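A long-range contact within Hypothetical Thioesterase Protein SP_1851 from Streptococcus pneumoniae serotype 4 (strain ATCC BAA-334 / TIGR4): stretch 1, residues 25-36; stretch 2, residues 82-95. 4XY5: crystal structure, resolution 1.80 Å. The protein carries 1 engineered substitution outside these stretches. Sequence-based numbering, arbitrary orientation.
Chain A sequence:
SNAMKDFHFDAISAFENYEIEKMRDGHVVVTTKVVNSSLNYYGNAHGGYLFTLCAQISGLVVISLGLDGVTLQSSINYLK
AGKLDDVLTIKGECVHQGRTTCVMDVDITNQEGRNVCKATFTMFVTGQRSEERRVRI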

# COMPACT_ATOMS: atom_id res chain seq x y z
N ASP A 25 -19.19 17.79 2.01
CA ASP A 25 -18.84 17.68 0.60
C ASP A 25 -17.48 17.03 0.37
O ASP A 25 -16.67 17.52 -0.42
CB ASP A 25 -18.88 19.07 -0.05
CG ASP A 25 -20.22 19.75 0.14
OD1 ASP A 25 -21.26 19.10 -0.12
OD2 ASP A 25 -20.24 20.93 0.58
N GLY A 26 -17.23 15.93 1.07
CA GLY A 26 -16.03 15.14 0.83
C GLY A 26 -14.80 15.65 1.55
O GLY A 26 -13.69 15.23 1.25
N HIS A 27 -14.99 16.54 2.52
CA HIS A 27 -13.88 17.11 3.26
C HIS A 27 -14.21 17.10 4.74
O HIS A 27 -15.25 17.59 5.15
CB HIS A 27 -13.59 18.54 2.81
CG HIS A 27 -13.14 18.63 1.39
ND1 HIS A 27 -14.00 18.49 0.32
CD2 HIS A 27 -11.91 18.82 0.85
CE1 HIS A 27 -13.33 18.60 -0.81
NE2 HIS A 27 -12.06 18.79 -0.52
N VAL A 28 -13.31 16.51 5.53
CA VAL A 28 -13.54 16.29 6.94
C VAL A 28 -12.31 16.72 7.72
O VAL A 28 -11.19 16.46 7.30
CB VAL A 28 -13.86 14.80 7.22
CG1 VAL A 28 -13.82 14.51 8.72
CG2 VAL A 28 -15.20 14.42 6.60
N VAL A 29 -12.52 17.40 8.84
CA VAL A 29 -11.44 17.71 9.78
C VAL A 29 -11.90 17.36 11.20
O VAL A 29 -12.93 17.87 11.66
CB VAL A 29 -11.04 19.20 9.73
CG1 VAL A 29 -9.99 19.50 10.79
CG2 VAL A 29 -10.53 19.58 8.34
N VAL A 30 -11.13 16.51 11.88
CA VAL A 30 -11.45 16.08 13.25
C VAL A 30 -10.19 16.23 14.09
O VAL A 30 -9.10 15.90 13.63
CB VAL A 30 -11.94 14.61 13.29
CG1 VAL A 30 -12.13 14.14 14.74
CG2 VAL A 30 -13.22 14.45 12.48
N THR A 31 -10.34 16.71 15.33
CA THR A 31 -9.19 16.80 16.22
C THR A 31 -9.36 15.83 17.40
O THR A 31 -10.48 15.43 17.74
CB THR A 31 -8.98 18.23 16.76
OG1 THR A 31 -10.11 18.62 17.55
CG2 THR A 31 -8.79 19.20 15.59
N THR A 32 -8.24 15.41 17.98
CA THR A 32 -8.28 14.47 19.09
C THR A 32 -7.00 14.59 19.89
O THR A 32 -5.95 14.95 19.35
CB THR A 32 -8.47 13.00 18.61
OG1 THR A 32 -8.70 12.16 19.74
CG2 THR A 32 -7.25 12.49 17.84
N LYS A 33 -7.08 14.32 21.19
CA LYS A 33 -5.90 14.41 22.04
C LYS A 33 -5.37 13.03 22.36
O LYS A 33 -6.13 12.16 22.78
CB LYS A 33 -6.22 15.14 23.36
CG LYS A 33 -4.95 15.49 24.13
CD LYS A 33 -5.26 16.22 25.43
CE LYS A 33 -6.00 15.32 26.38
NZ LYS A 33 -6.21 16.00 27.69
N VAL A 34 -4.06 12.85 22.17
CA VAL A 34 -3.40 11.58 22.44
C VAL A 34 -3.40 11.32 23.95
O VAL A 34 -3.01 12.18 24.74
CB VAL A 34 -1.96 11.56 21.90
CG1 VAL A 34 -1.30 10.21 22.13
CG2 VAL A 34 -1.95 11.90 20.41
N VAL A 35 -3.88 10.14 24.35
CA VAL A 35 -3.97 9.79 25.76
C VAL A 35 -3.26 8.46 25.99
O VAL A 35 -2.71 7.87 25.05
CB VAL A 35 -5.44 9.74 26.24
CG1 VAL A 35 -6.03 11.14 26.29
CG2 VAL A 35 -6.28 8.84 25.35
N ASN A 36 -3.25 7.97 27.23
CA ASN A 36 -2.47 6.76 27.51
C ASN A 36 -2.93 5.55 26.70
O ASN A 36 -2.11 4.73 26.30
CB ASN A 36 -2.52 6.40 29.01
CG ASN A 36 -1.56 5.27 29.36
OD1 ASN A 36 -0.35 5.46 29.38
ND2 ASN A 36 -2.10 4.09 29.64
N GLY A 82 3.63 10.40 17.23
CA GLY A 82 2.69 11.12 18.06
C GLY A 82 3.06 10.87 19.51
O GLY A 82 3.55 9.80 19.86
N LYS A 83 2.84 11.87 20.37
CA LYS A 83 3.21 11.75 21.78
C LYS A 83 2.02 12.04 22.70
O LYS A 83 1.07 12.69 22.30
CB LYS A 83 4.35 12.71 22.12
CG LYS A 83 5.52 12.67 21.15
CD LYS A 83 6.33 11.38 21.27
CE LYS A 83 6.83 11.16 22.69
NZ LYS A 83 7.58 9.88 22.83
N LEU A 84 2.10 11.56 23.94
CA LEU A 84 1.08 11.88 24.93
C LEU A 84 0.80 13.39 24.96
O LEU A 84 1.73 14.19 24.93
CB LEU A 84 1.50 11.38 26.32
CG LEU A 84 0.47 11.56 27.43
CD1 LEU A 84 -0.76 10.69 27.16
CD2 LEU A 84 1.06 11.26 28.80
N ASP A 85 -0.49 13.74 24.96
CA ASP A 85 -1.00 15.11 25.04
C ASP A 85 -0.89 15.91 23.73
O ASP A 85 -1.34 17.05 23.67
CB ASP A 85 -0.32 15.89 26.18
CG ASP A 85 -0.79 15.45 27.57
OD1 ASP A 85 0.06 15.28 28.47
OD2 ASP A 85 -2.01 15.28 27.78
N ASP A 86 -0.32 15.31 22.67
CA ASP A 86 -0.40 15.93 21.35
C ASP A 86 -1.86 16.14 21.00
O ASP A 86 -2.70 15.32 21.34
CB ASP A 86 0.25 15.07 20.25
CG ASP A 86 1.76 15.19 20.20
OD1 ASP A 86 2.33 16.05 20.91
OD2 ASP A 86 2.38 14.43 19.41
N VAL A 87 -2.16 17.24 20.32
CA VAL A 87 -3.46 17.37 19.68
C VAL A 87 -3.24 17.06 18.21
O VAL A 87 -2.42 17.70 17.55
CB VAL A 87 -4.06 18.77 19.86
CG1 VAL A 87 -5.36 18.91 19.06
CG2 VAL A 87 -4.30 19.03 21.34
N LEU A 88 -3.94 16.04 17.72
CA LEU A 88 -3.80 15.60 16.34
C LEU A 88 -4.96 16.11 15.51
O LEU A 88 -6.12 15.94 15.88
CB LEU A 88 -3.74 14.08 16.26
CG LEU A 88 -2.63 13.43 17.07
CD1 LEU A 88 -2.60 11.91 16.86
CD2 LEU A 88 -1.30 14.06 16.72
N THR A 89 -4.64 16.74 14.38
CA THR A 89 -5.65 17.17 13.44
C THR A 89 -5.66 16.19 12.27
O THR A 89 -4.66 16.03 11.60
CB THR A 89 -5.39 18.59 12.93
OG1 THR A 89 -5.37 19.48 14.06
CG2 THR A 89 -6.49 19.02 11.97
N ILE A 90 -6.80 15.56 12.06
CA ILE A 90 -7.00 14.52 11.06
C ILE A 90 -7.83 15.12 9.95
O ILE A 90 -9.00 15.43 10.14
CB ILE A 90 -7.73 13.30 11.65
CG1 ILE A 90 -7.21 12.99 13.05
CG2 ILE A 90 -7.63 12.07 10.70
CD1 ILE A 90 -8.29 12.41 13.98
N LYS A 91 -7.21 15.29 8.79
CA LYS A 91 -7.89 15.88 7.64
C LYS A 91 -8.05 14.86 6.55
O LYS A 91 -7.06 14.33 6.06
CB LYS A 91 -7.10 17.08 7.11
CG LYS A 91 -6.83 18.16 8.14
CD LYS A 91 -6.12 19.36 7.50
CE LYS A 91 -6.11 20.56 8.44
NZ LYS A 91 -5.59 21.77 7.74
N GLY A 92 -9.29 14.59 6.16
CA GLY A 92 -9.54 13.65 5.08
C GLY A 92 -10.25 14.33 3.93
O GLY A 92 -11.06 15.25 4.14
N GLU A 93 -9.95 13.89 2.72
CA GLU A 93 -10.68 14.40 1.57
C GLU A 93 -10.79 13.33 0.50
O GLU A 93 -9.93 12.47 0.38
CB GLU A 93 -10.01 15.64 1.01
CG GLU A 93 -8.76 15.37 0.21
CD GLU A 93 -8.22 16.62 -0.45
OE1 GLU A 93 -7.66 17.47 0.28
OE2 GLU A 93 -8.35 16.76 -1.68
N CYS A 94 -11.87 13.39 -0.27
CA CYS A 94 -12.03 12.49 -1.40
C CYS A 94 -11.26 13.03 -2.58
O CYS A 94 -11.57 14.10 -3.09
CB CYS A 94 -13.50 12.33 -1.77
SG CYS A 94 -13.77 11.09 -3.04
N VAL A 95 -10.23 12.30 -3.00
CA VAL A 95 -9.44 12.75 -4.13
C VAL A 95 -10.01 12.20 -5.42
O VAL A 95 -9.82 12.78 -6.49
CB VAL A 95 -7.96 12.33 -4.00
CG1 VAL A 95 -7.35 12.97 -2.79
CG2 VAL A 95 -7.84 10.84 -3.94

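Strand 27-33 and the strand beginning at V87 run antiparallel, their N-to-C directions 159° apart, and pair in unbroken register from H27 opposite E93 to K33 opposite V87. V28, V30 and T32 each form a two-way hydrogen-bonded pair, with G92, I90 and L88 respectively; in the central one, V30 N donates to I90 O at 3.0 Å and I90 N to V30 O at 2.8 Å. The ladder extends beyond the strands. At one end C94 N reaches G26 O (3.0 Å), where G26 adopts a positive phi that favours glycine. At the other, V34 N donates to D86 O (2.9 Å) and D85 N to V34 O (3.0 Å), so that V34 joins the strand to the type II turn K83-D86. That turn is closed by D86 N to K83 O (3.0 Å) and braced by K83 N to D86 OD2 (2.8 Å).

Side chains alternate between the two faces of the sheet. The face carrying V28, V30, T32, L88 and I90 is buried and mostly apolar. There I90 CD1 lies 4.0 Å from T32 CG2 and 4.3 Å from V30 CG1, while T32 OG1 is hydrogen-bonded elsewhere in the structure. V34, with the largest area covered by the other stretch, continues this packing: its CG2 sits 3.6 Å from L88 CD1.

The other face, more open to solvent, mixes polar and aliphatic residues. V29 CG1 packs against T89 CG2 at 3.7 Å, and H27 CD2 approaches E93 CB at 3.7 Å, with the imidazole anchored by ND1 to D25 O (2.9 Å). K91 starts on this face, but its end leads away. Near the turn, K33 NZ and D85 OD2 are 4.3 Å apart, too far for a salt bridge, though their opposite charges suit this exposed site. L84 reaches back from the turn, placing CD1 3.6 Å from V34 O.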